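Local coordinates for protein fuculose-1-phosphate aldolase (PDB 4XXF) that belongs to the class II aldolase and adducin family and binds a zinc ion, in a four-chain assembly, at residues A[103-108]-A[113-118]; A[99-104]-A[164-169]; A[183-188]-A[198-203]; A[44-49]-A[64-69]. All coordinates share one frame; numbering follows the deposited sequence. Where two conformers were deposited one is given.

Contact 1: residues A[103-108]-A[113-118]; sequences SAIHKA and QAICHS. With ZN (zinc ion), chain B.
In the helix-to-strand connection that leads toward the zinc site, Ile105 and His106 of helix 96-108 pack on Ile115 of strand 114-118. The two segments run nearly antiparallel, at 151°, with their axes 9.4 Å apart. Ile115 does most of the work: its CD1 methyl lies over one face of the His106 imidazole, 3.5 Å from the ring centroid, in a CH-pi contact only 17° off the ring normal. The same methyl reaches Ile105, 3.7 Å from Ile115 CD1 to Ile105 CB, so one methyl serves both helix residues. With CG anti to its carbonyl carbon (chi1 -75°), the imidazole swings from the helix to the strand, where its edge meets backbone: His106 CE1 lies 3.5 Å from Gln113 O. Both ring nitrogens are engaged, ND1 with Val112 O and NE2 with Thr47 OG1, which fixes the rotation of the ring. The strand opens with a classic beta bulge, Gln113 and Ala114 being paired together opposite Gly187. Farther along, His117 NE2 binds zinc at 2.1 Å; His119, His181 and three waters are its other ligands. The arrangement is an alpha/beta layer in which the strand, after taking the helix on one face, delivers the first histidine of a three-histidine zinc site.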
# COMPACT_ATOMS: atom_id res chain seq x y z
N SER A 103 14.47 4.02 -29.45
CA SER A 103 14.68 4.16 -30.87
C SER A 103 15.57 3.03 -31.40
O SER A 103 15.28 2.45 -32.46
CB SER A 103 15.31 5.51 -31.18
OG SER A 103 15.43 5.67 -32.58
N ALA A 104 16.63 2.71 -30.67
CA ALA A 104 17.53 1.62 -31.06
C ALA A 104 16.79 0.29 -31.14
O ALA A 104 16.99 -0.47 -32.07
CB ALA A 104 18.72 1.52 -30.11
N ILE A 105 15.93 0.01 -30.16
CA ILE A 105 15.17 -1.23 -30.21
C ILE A 105 14.16 -1.25 -31.37
O ILE A 105 14.07 -2.25 -32.09
CB ILE A 105 14.42 -1.48 -28.88
CG1 ILE A 105 15.42 -1.65 -27.73
CG2 ILE A 105 13.50 -2.70 -29.01
CD1 ILE A 105 14.78 -1.53 -26.34
N HIS A 106 13.39 -0.17 -31.53
CA HIS A 106 12.42 -0.08 -32.64
C HIS A 106 13.12 -0.28 -34.00
O HIS A 106 12.54 -0.86 -34.93
CB HIS A 106 11.69 1.29 -32.65
CG HIS A 106 10.64 1.46 -31.59
ND1 HIS A 106 9.46 0.74 -31.56
CD2 HIS A 106 10.55 2.35 -30.58
CE1 HIS A 106 8.72 1.15 -30.54
NE2 HIS A 106 9.36 2.13 -29.93
N LYS A 107 14.35 0.21 -34.13
CA LYS A 107 15.09 0.10 -35.38
C LYS A 107 15.52 -1.33 -35.63
O LYS A 107 15.44 -1.83 -36.75
CB LYS A 107 16.31 1.02 -35.36
CG LYS A 107 17.04 1.11 -36.69
CD LYS A 107 18.47 1.61 -36.51
CE LYS A 107 18.51 2.94 -35.76
NZ LYS A 107 19.58 2.96 -34.72
N ALA A 108 15.96 -2.00 -34.57
CA ALA A 108 16.46 -3.37 -34.65
C ALA A 108 15.33 -4.36 -34.89
O ALA A 108 15.51 -5.36 -35.58
CB ALA A 108 17.22 -3.74 -33.39
N GLN A 113 6.19 -2.73 -31.73
CA GLN A 113 5.42 -1.53 -31.94
C GLN A 113 5.41 -0.64 -30.71
O GLN A 113 5.25 0.57 -30.82
CB GLN A 113 4.00 -1.91 -32.37
CG GLN A 113 3.97 -2.67 -33.70
CD GLN A 113 4.65 -1.90 -34.82
OE1 GLN A 113 4.13 -0.89 -35.29
NE2 GLN A 113 5.82 -2.36 -35.24
N ALA A 114 5.62 -1.24 -29.54
CA ALA A 114 5.54 -0.49 -28.29
C ALA A 114 6.61 -0.92 -27.31
O ALA A 114 6.96 -2.11 -27.26
CB ALA A 114 4.17 -0.68 -27.65
N ILE A 115 7.11 0.04 -26.55
CA ILE A 115 8.15 -0.22 -25.56
C ILE A 115 7.80 0.53 -24.29
O ILE A 115 7.39 1.68 -24.35
CB ILE A 115 9.55 0.21 -26.09
CG1 ILE A 115 9.89 -0.50 -27.41
CG2 ILE A 115 10.64 -0.02 -25.04
CD1 ILE A 115 11.17 -0.03 -28.04
N CYS A 116 7.96 -0.15 -23.14
CA CYS A 116 7.69 0.43 -21.83
C CYS A 116 8.91 0.42 -20.94
O CYS A 116 9.55 -0.61 -20.78
CB CYS A 116 6.58 -0.33 -21.09
SG CYS A 116 5.00 -0.46 -21.91
N HIS A 117 9.19 1.55 -20.32
CA HIS A 117 10.24 1.64 -19.32
C HIS A 117 9.85 2.62 -18.23
O HIS A 117 9.37 3.71 -18.50
CB HIS A 117 11.54 2.07 -19.97
CG HIS A 117 12.63 2.35 -18.99
ND1 HIS A 117 13.18 1.37 -18.18
CD2 HIS A 117 13.27 3.49 -18.68
CE1 HIS A 117 14.12 1.90 -17.42
NE2 HIS A 117 14.19 3.20 -17.69
N SER A 118 10.06 2.22 -16.98
CA SER A 118 9.78 3.07 -15.84
C SER A 118 10.60 2.56 -14.68
O SER A 118 10.93 1.37 -14.64
CB SER A 118 8.29 3.06 -15.50
OG SER A 118 7.93 4.08 -14.59
ZN ZN B . 15.63 4.58 -17.05
O HOH W 1 17.06 6.00 -16.91
O HOH W 2 14.42 6.31 -17.56
O HOH W 3 16.31 4.67 -19.14

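Contact 2: residues A[99-104]-A[164-169]; sequences FMIHSA and GTIAVA
Ile101 and Ala104 of helix 96-108 meet Ile166 and Ala167 of helix 163-170, and the contact is wholly aliphatic in its side chains, two isoleucines and two alanines. Gly164 comes first on the second helix, at its nearest backbone approach to the first: Gly164 CA is 6.3 Å from Ala104 CA. Its N is hydrogen-bonded to Glu162 OE2, and the N of Thr165 to Glu162 OE1, so the carboxylate just ahead grips the first turn. Thr165 turns from helix 96-108, its side chain lying on Leu150. Ile166 comes next and carries the apolar meeting, with its terminal methyl as the touching branch: Ile166 CD1 is 3.7 Å from Ile101 CD1 and 4.0 Å from Ile101 CG2. The extended second torsion of Ile166 (chi2 168°) pushes that methyl out to Ile101, where it lies against both of the other isoleucine's branches; the Ile101 side chain is about 6 Å from the zinc. Ala167 follows with a single methyl: Ala167 CB stands 4.4 Å from Ala104 CB and 4.3 Å from Ala104 O, a looser meeting than the isoleucine one. The same methyl also lies against Ile105, a residue further along the first helix. Ala169, closing the segment, looks back to the sheet, packing on Leu150 and Ile176. Helix 163-170 is thus wedged between helix 96-108 on one flank and strands 147-150 and 175-178 on another, with Ile166 reaching Leu150 and Leu178 as well.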
# COMPACT_ATOMS: atom_id res chain seq x y z
N PHE A 99 14.70 8.22 -24.78
CA PHE A 99 14.03 7.92 -26.03
C PHE A 99 14.93 7.12 -26.98
O PHE A 99 14.44 6.22 -27.67
CB PHE A 99 13.55 9.18 -26.74
CG PHE A 99 13.02 8.90 -28.12
CD1 PHE A 99 11.76 8.35 -28.29
CD2 PHE A 99 13.80 9.12 -29.24
CE1 PHE A 99 11.28 8.04 -29.55
CE2 PHE A 99 13.33 8.82 -30.51
CZ PHE A 99 12.06 8.28 -30.66
N MET A 100 16.22 7.43 -27.03
CA MET A 100 17.11 6.77 -27.98
C MET A 100 17.36 5.31 -27.61
O MET A 100 17.71 4.52 -28.47
CB MET A 100 18.43 7.53 -28.10
CG MET A 100 18.26 8.91 -28.75
SD MET A 100 17.42 8.89 -30.36
CE MET A 100 18.63 8.03 -31.37
N ILE A 101 17.15 4.93 -26.35
CA ILE A 101 17.10 3.50 -26.02
C ILE A 101 15.95 2.84 -26.78
O ILE A 101 16.12 1.78 -27.40
CB ILE A 101 16.95 3.27 -24.50
CG1 ILE A 101 18.23 3.70 -23.79
CG2 ILE A 101 16.66 1.80 -24.23
CD1 ILE A 101 18.14 3.65 -22.27
N HIS A 102 14.78 3.46 -26.73
CA HIS A 102 13.64 2.92 -27.46
C HIS A 102 13.89 2.93 -28.96
O HIS A 102 13.59 1.98 -29.66
CB HIS A 102 12.36 3.71 -27.14
CG HIS A 102 11.87 3.54 -25.74
ND1 HIS A 102 10.53 3.46 -25.43
CD2 HIS A 102 12.53 3.45 -24.56
CE1 HIS A 102 10.39 3.32 -24.12
NE2 HIS A 102 11.59 3.31 -23.57
N SER A 103 14.47 4.02 -29.45
CA SER A 103 14.68 4.16 -30.87
C SER A 103 15.57 3.03 -31.40
O SER A 103 15.28 2.45 -32.46
CB SER A 103 15.31 5.51 -31.18
OG SER A 103 15.43 5.67 -32.58
N ALA A 104 16.63 2.71 -30.67
CA ALA A 104 17.53 1.62 -31.06
C ALA A 104 16.79 0.29 -31.14
O ALA A 104 16.99 -0.47 -32.07
CB ALA A 104 18.72 1.52 -30.11
N GLY A 164 22.60 0.95 -27.86
CA GLY A 164 23.01 -0.22 -28.62
C GLY A 164 23.25 -1.44 -27.75
O GLY A 164 22.86 -2.55 -28.12
N THR A 165 23.88 -1.25 -26.61
CA THR A 165 24.16 -2.35 -25.70
C THR A 165 22.87 -2.99 -25.19
O THR A 165 22.77 -4.22 -25.11
CB THR A 165 25.03 -1.89 -24.51
OG1 THR A 165 26.30 -1.44 -25.00
CG2 THR A 165 25.25 -3.04 -23.54
N ILE A 166 21.87 -2.18 -24.88
CA ILE A 166 20.58 -2.70 -24.41
C ILE A 166 19.85 -3.46 -25.52
O ILE A 166 19.33 -4.55 -25.29
CB ILE A 166 19.69 -1.57 -23.85
CG1 ILE A 166 20.28 -1.03 -22.54
CG2 ILE A 166 18.28 -2.07 -23.62
CD1 ILE A 166 19.66 0.27 -22.04
N ALA A 167 19.83 -2.91 -26.73
CA ALA A 167 19.18 -3.59 -27.84
C ALA A 167 19.85 -4.93 -28.13
O ALA A 167 19.16 -5.93 -28.35
CB ALA A 167 19.18 -2.71 -29.09
N VAL A 168 21.18 -4.96 -28.11
CA VAL A 168 21.90 -6.20 -28.35
C VAL A 168 21.59 -7.22 -27.25
O VAL A 168 21.36 -8.40 -27.54
CB VAL A 168 23.42 -5.96 -28.44
CG1 VAL A 168 24.19 -7.28 -28.36
CG2 VAL A 168 23.74 -5.24 -29.74
N ALA A 169 21.55 -6.77 -26.00
CA ALA A 169 21.28 -7.68 -24.89
C ALA A 169 19.87 -8.25 -24.94
O ALA A 169 19.64 -9.41 -24.59
CB ALA A 169 21.53 -6.98 -23.57

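Contact 3: residues A[183-188]-A[198-203]; sequences LLTVGT and IMLEKQ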
# COMPACT_ATOMS: atom_id res chain seq x y z
N LEU A 183 13.40 -2.07 -15.22
CA LEU A 183 12.79 -2.95 -16.21
C LEU A 183 12.48 -2.26 -17.52
O LEU A 183 12.11 -1.08 -17.53
CB LEU A 183 11.50 -3.54 -15.66
CG LEU A 183 11.56 -4.17 -14.27
CD1 LEU A 183 10.15 -4.61 -13.88
CD2 LEU A 183 12.51 -5.33 -14.25
N LEU A 184 12.57 -3.00 -18.61
CA LEU A 184 12.06 -2.54 -19.90
C LEU A 184 11.37 -3.71 -20.59
O LEU A 184 11.88 -4.84 -20.58
CB LEU A 184 13.21 -1.98 -20.75
CG LEU A 184 12.87 -1.48 -22.16
CD1 LEU A 184 13.83 -0.38 -22.57
CD2 LEU A 184 12.94 -2.60 -23.19
N THR A 185 10.21 -3.45 -21.20
CA THR A 185 9.48 -4.48 -21.92
C THR A 185 9.12 -3.99 -23.31
O THR A 185 9.06 -2.78 -23.56
CB THR A 185 8.20 -4.92 -21.20
OG1 THR A 185 7.31 -3.80 -21.10
CG2 THR A 185 8.52 -5.45 -19.81
N VAL A 186 8.89 -4.94 -24.22
CA VAL A 186 8.51 -4.60 -25.59
C VAL A 186 7.32 -5.44 -26.00
O VAL A 186 7.04 -6.49 -25.41
CB VAL A 186 9.68 -4.84 -26.58
CG1 VAL A 186 10.93 -4.09 -26.13
CG2 VAL A 186 9.96 -6.33 -26.74
N GLY A 187 6.58 -4.96 -27.00
CA GLY A 187 5.44 -5.70 -27.49
C GLY A 187 5.11 -5.42 -28.94
O GLY A 187 5.46 -4.37 -29.49
N THR A 188 4.41 -6.37 -29.55
CA THR A 188 3.84 -6.14 -30.87
C THR A 188 2.62 -5.23 -30.77
O THR A 188 2.15 -4.72 -31.78
CB THR A 188 3.45 -7.45 -31.57
OG1 THR A 188 2.44 -8.13 -30.81
CG2 THR A 188 4.67 -8.35 -31.74
N ILE A 198 3.69 -5.17 -16.19
CA ILE A 198 2.93 -5.45 -14.97
C ILE A 198 3.35 -6.80 -14.38
O ILE A 198 3.56 -6.93 -13.17
CB ILE A 198 1.41 -5.45 -15.25
CG1 ILE A 198 0.93 -4.02 -15.54
CG2 ILE A 198 0.64 -6.02 -14.07
CD1 ILE A 198 -0.46 -3.98 -16.18
N MET A 199 3.45 -7.81 -15.24
CA MET A 199 3.78 -9.15 -14.76
C MET A 199 5.22 -9.24 -14.27
O MET A 199 5.49 -9.96 -13.30
CB MET A 199 3.51 -10.19 -15.85
CG MET A 199 2.02 -10.29 -16.19
SD MET A 199 1.68 -11.49 -17.50
CE MET A 199 1.84 -13.03 -16.59
N LEU A 200 6.13 -8.53 -14.92
CA LEU A 200 7.54 -8.60 -14.52
C LEU A 200 7.75 -7.84 -13.21
O LEU A 200 8.46 -8.34 -12.33
CB LEU A 200 8.45 -8.04 -15.62
CG LEU A 200 9.96 -8.16 -15.41
CD1 LEU A 200 10.35 -9.61 -15.17
CD2 LEU A 200 10.66 -7.62 -16.63
N GLU A 201 7.13 -6.67 -13.07
CA GLU A 201 7.21 -5.94 -11.81
C GLU A 201 6.66 -6.78 -10.66
O GLU A 201 7.26 -6.86 -9.58
CB GLU A 201 6.46 -4.61 -11.92
CG GLU A 201 6.33 -3.80 -10.60
CD GLU A 201 7.63 -3.19 -10.09
OE1 GLU A 201 8.68 -3.30 -10.77
OE2 GLU A 201 7.56 -2.57 -9.00
N LYS A 202 5.53 -7.45 -10.90
CA LYS A 202 4.95 -8.32 -9.88
C LYS A 202 5.88 -9.48 -9.53
O LYS A 202 6.07 -9.78 -8.34
CB LYS A 202 3.59 -8.85 -10.33
CG LYS A 202 2.90 -9.77 -9.31
CD LYS A 202 2.68 -9.13 -7.94
CE LYS A 202 1.73 -7.94 -8.01
NZ LYS A 202 1.51 -7.34 -6.66
N GLN A 203 6.48 -10.13 -10.52
CA GLN A 203 7.34 -11.25 -10.18
C GLN A 203 8.62 -10.78 -9.47
O GLN A 203 9.13 -11.50 -8.61
CB GLN A 203 7.68 -12.09 -11.41
CG GLN A 203 8.44 -13.37 -11.04
CD GLN A 203 7.69 -14.29 -10.09
OE1 GLN A 203 6.47 -14.37 -10.10
NE2 GLN A 203 8.44 -15.01 -9.27
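Apolar packing carries most of this meeting, in which Leu183 and Thr185 of strand 182-187 lie against Leu200 and Glu201 of helix 190-213. Leu183 sets both methyls against Leu200: its CD2 is 3.8 Å from Leu200 CD2, and its CD1 is 3.9 Å from Leu200 CG. Thr185 adds a looser touch, 4.4 Å from its CG2 to Leu200 CD2. The segments run nearly antiparallel, at 149°, with axes 9.3 Å apart.

Mixed contacts come from Glu201, whose side chain lies roughly at right angles to that of Leu183. Leu183 CD1 sits 3.7 Å from Glu201 OE1 and equally near the backbone N of Glu201. The bend of the glutamate at chi2 (70°) brings OE1 beside the leucine methyl.

The polar ends find their bonds beyond the two segments. Thr185 OG1 is bonded to Ala193 O; Glu201 OE1 takes Ser120 OG and Gly123 N, and its OE2 takes Tyr122 N. Lys202, on another flank of the helix, bonds Thr121 OG1 of the second subunit. A buried carboxylate held by three donors at the start of helix 121-127 would probably be stabilised in its charged form, while Leu183 meets it with an apolar methyl.

Contact 4: residues A[44-49]-A[64-69]; sequences GHLTVR and LAFRLM
Phe66 drives its ring toward the start of strand 45-49, and there the contact is tight. The leading atom is CZ, 3.9 Å from Gly44 O, with the peptide group of Gly44 at the edge of the ring. Leu46 comes in obliquely, its CD1 3.9 Å from Phe66 CE2. The phenyl leaves a short 3-10 turn, 66-68, with CG anti to the carbonyl carbon (chi1 -75°). Gly44 has a positive phi (105°), a backbone shape that on its own demands glycine, and ring CZ lies against its bare backbone. Asn60 brackets the start of the strand, with ND2 bonded to Gly44 O and OD1 to Leu46 N. Ile30 and Ala34 of helix 15-36 also pack on the phenyl, and Leu26 on Leu46.

The far side of the turn is looser, facing its own chain and the third subunit. Arg67 forms a salt bridge with Glu255 of the same chain, and Ala65 N is hydrogen-bonded to Gln246 OE1 of the third subunit, which also packs on Leu64 and Leu68. Chemically, an aromatic edge meets a glycine peptide inside, a leucine methyl coming in obliquely, while charge and subunit bonding stay on the loop's outer face.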
# COMPACT_ATOMS: atom_id res chain seq x y z
N GLY A 44 11.18 7.45 -17.15
CA GLY A 44 10.19 6.60 -17.77
C GLY A 44 9.67 7.14 -19.08
O GLY A 44 9.42 8.34 -19.28
N HIS A 45 9.49 6.19 -19.98
CA HIS A 45 8.98 6.51 -21.29
C HIS A 45 8.22 5.32 -21.81
O HIS A 45 8.56 4.16 -21.58
CB HIS A 45 10.12 6.89 -22.24
CG HIS A 45 11.48 6.66 -21.67
ND1 HIS A 45 12.15 5.47 -21.79
CD2 HIS A 45 12.30 7.47 -20.95
CE1 HIS A 45 13.32 5.55 -21.19
NE2 HIS A 45 13.43 6.76 -20.66
N LEU A 46 7.13 5.64 -22.50
CA LEU A 46 6.36 4.64 -23.21
C LEU A 46 6.21 5.15 -24.63
O LEU A 46 5.82 6.30 -24.85
CB LEU A 46 4.99 4.41 -22.57
CG LEU A 46 4.91 3.59 -21.27
CD1 LEU A 46 5.38 4.40 -20.05
CD2 LEU A 46 3.49 3.11 -21.07
N THR A 47 6.55 4.31 -25.60
CA THR A 47 6.49 4.72 -27.00
C THR A 47 5.61 3.79 -27.81
O THR A 47 5.47 2.60 -27.49
CB THR A 47 7.89 4.74 -27.65
OG1 THR A 47 8.52 3.46 -27.50
CG2 THR A 47 8.78 5.82 -27.02
N VAL A 48 4.99 4.34 -28.86
CA VAL A 48 4.35 3.51 -29.87
C VAL A 48 4.72 4.02 -31.26
O VAL A 48 4.75 5.23 -31.52
CB VAL A 48 2.80 3.44 -29.68
CG1 VAL A 48 2.15 4.81 -29.88
CG2 VAL A 48 2.18 2.41 -30.62
N ARG A 49 5.03 3.09 -32.14
CA ARG A 49 5.37 3.42 -33.51
C ARG A 49 4.15 3.98 -34.23
O ARG A 49 3.05 3.43 -34.12
CB ARG A 49 5.86 2.17 -34.22
CG ARG A 49 6.61 2.42 -35.50
CD ARG A 49 6.87 1.11 -36.18
NE ARG A 49 7.71 0.17 -35.44
CZ ARG A 49 9.04 0.15 -35.47
NH1 ARG A 49 9.71 1.08 -36.15
NH2 ARG A 49 9.73 -0.78 -34.83
N LEU A 64 5.94 15.64 -17.63
CA LEU A 64 4.52 15.62 -17.31
C LEU A 64 4.17 14.36 -16.51
O LEU A 64 4.52 13.24 -16.88
CB LEU A 64 3.68 15.67 -18.59
CG LEU A 64 2.16 15.65 -18.38
CD1 LEU A 64 1.68 16.85 -17.59
CD2 LEU A 64 1.48 15.60 -19.72
N ALA A 65 3.47 14.54 -15.39
CA ALA A 65 3.07 13.43 -14.55
C ALA A 65 2.27 12.41 -15.35
O ALA A 65 1.32 12.75 -16.06
CB ALA A 65 2.23 13.91 -13.39
N PHE A 66 2.62 11.13 -15.20
CA PHE A 66 1.86 10.06 -15.86
C PHE A 66 0.38 10.12 -15.46
O PHE A 66 -0.50 9.86 -16.29
CB PHE A 66 2.43 8.68 -15.51
CG PHE A 66 3.72 8.32 -16.20
CD1 PHE A 66 4.49 9.26 -16.87
CD2 PHE A 66 4.15 7.01 -16.17
CE1 PHE A 66 5.68 8.89 -17.50
CE2 PHE A 66 5.33 6.62 -16.79
CZ PHE A 66 6.10 7.56 -17.45
N ARG A 67 0.11 10.47 -14.20
CA ARG A 67 -1.24 10.56 -13.66
C ARG A 67 -2.12 11.58 -14.39
O ARG A 67 -3.34 11.48 -14.34
CB ARG A 67 -1.14 10.90 -12.16
CG ARG A 67 -2.45 11.27 -11.45
CD ARG A 67 -3.41 10.09 -11.44
NE ARG A 67 -4.64 10.38 -10.70
CZ ARG A 67 -5.67 11.05 -11.20
NH1 ARG A 67 -5.62 11.54 -12.42
NH2 ARG A 67 -6.75 11.25 -10.45
N LEU A 68 -1.49 12.54 -15.05
CA LEU A 68 -2.23 13.61 -15.73
C LEU A 68 -2.14 13.52 -17.25
O LEU A 68 -2.60 14.42 -17.94
CB LEU A 68 -1.71 14.97 -15.27
CG LEU A 68 -1.75 15.17 -13.75
CD1 LEU A 68 -1.06 16.47 -13.37
CD2 LEU A 68 -3.19 15.15 -13.20
N MET A 69 -1.57 12.43 -17.78
CA MET A 69 -1.38 12.29 -19.22
C MET A 69 -2.71 12.36 -19.96
O MET A 69 -3.69 11.76 -19.54
CB MET A 69 -0.69 10.96 -19.53
CG MET A 69 -0.11 10.85 -20.94
SD MET A 69 1.24 12.05 -21.24
CE MET A 69 2.21 11.92 -19.73

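Contacts 1, 3 and 4 each use a strand of one sheet, 114-118, 182-187 and 45-49, which lie side by side; contact 2 joins two helices beside it. Contacts 1 and 2 share helix 96-108, their centres about 7 Å apart. Strand 114-118 links contacts 3 and 4: His117 ND1 lies 2.7 Å from Leu183 O, a probable hydrogen bond that would orient a zinc ligand, and Gln113 O is 2.9 Å from Arg49 N. Thr47 OG1, already bonded to His106, also lies 2.9 Å from His102 ND1 of contact 2. Contacts 3 and 4, with centres about 16 Å apart, do not touch. The Leu183 side chain is about 9 Å from the zinc.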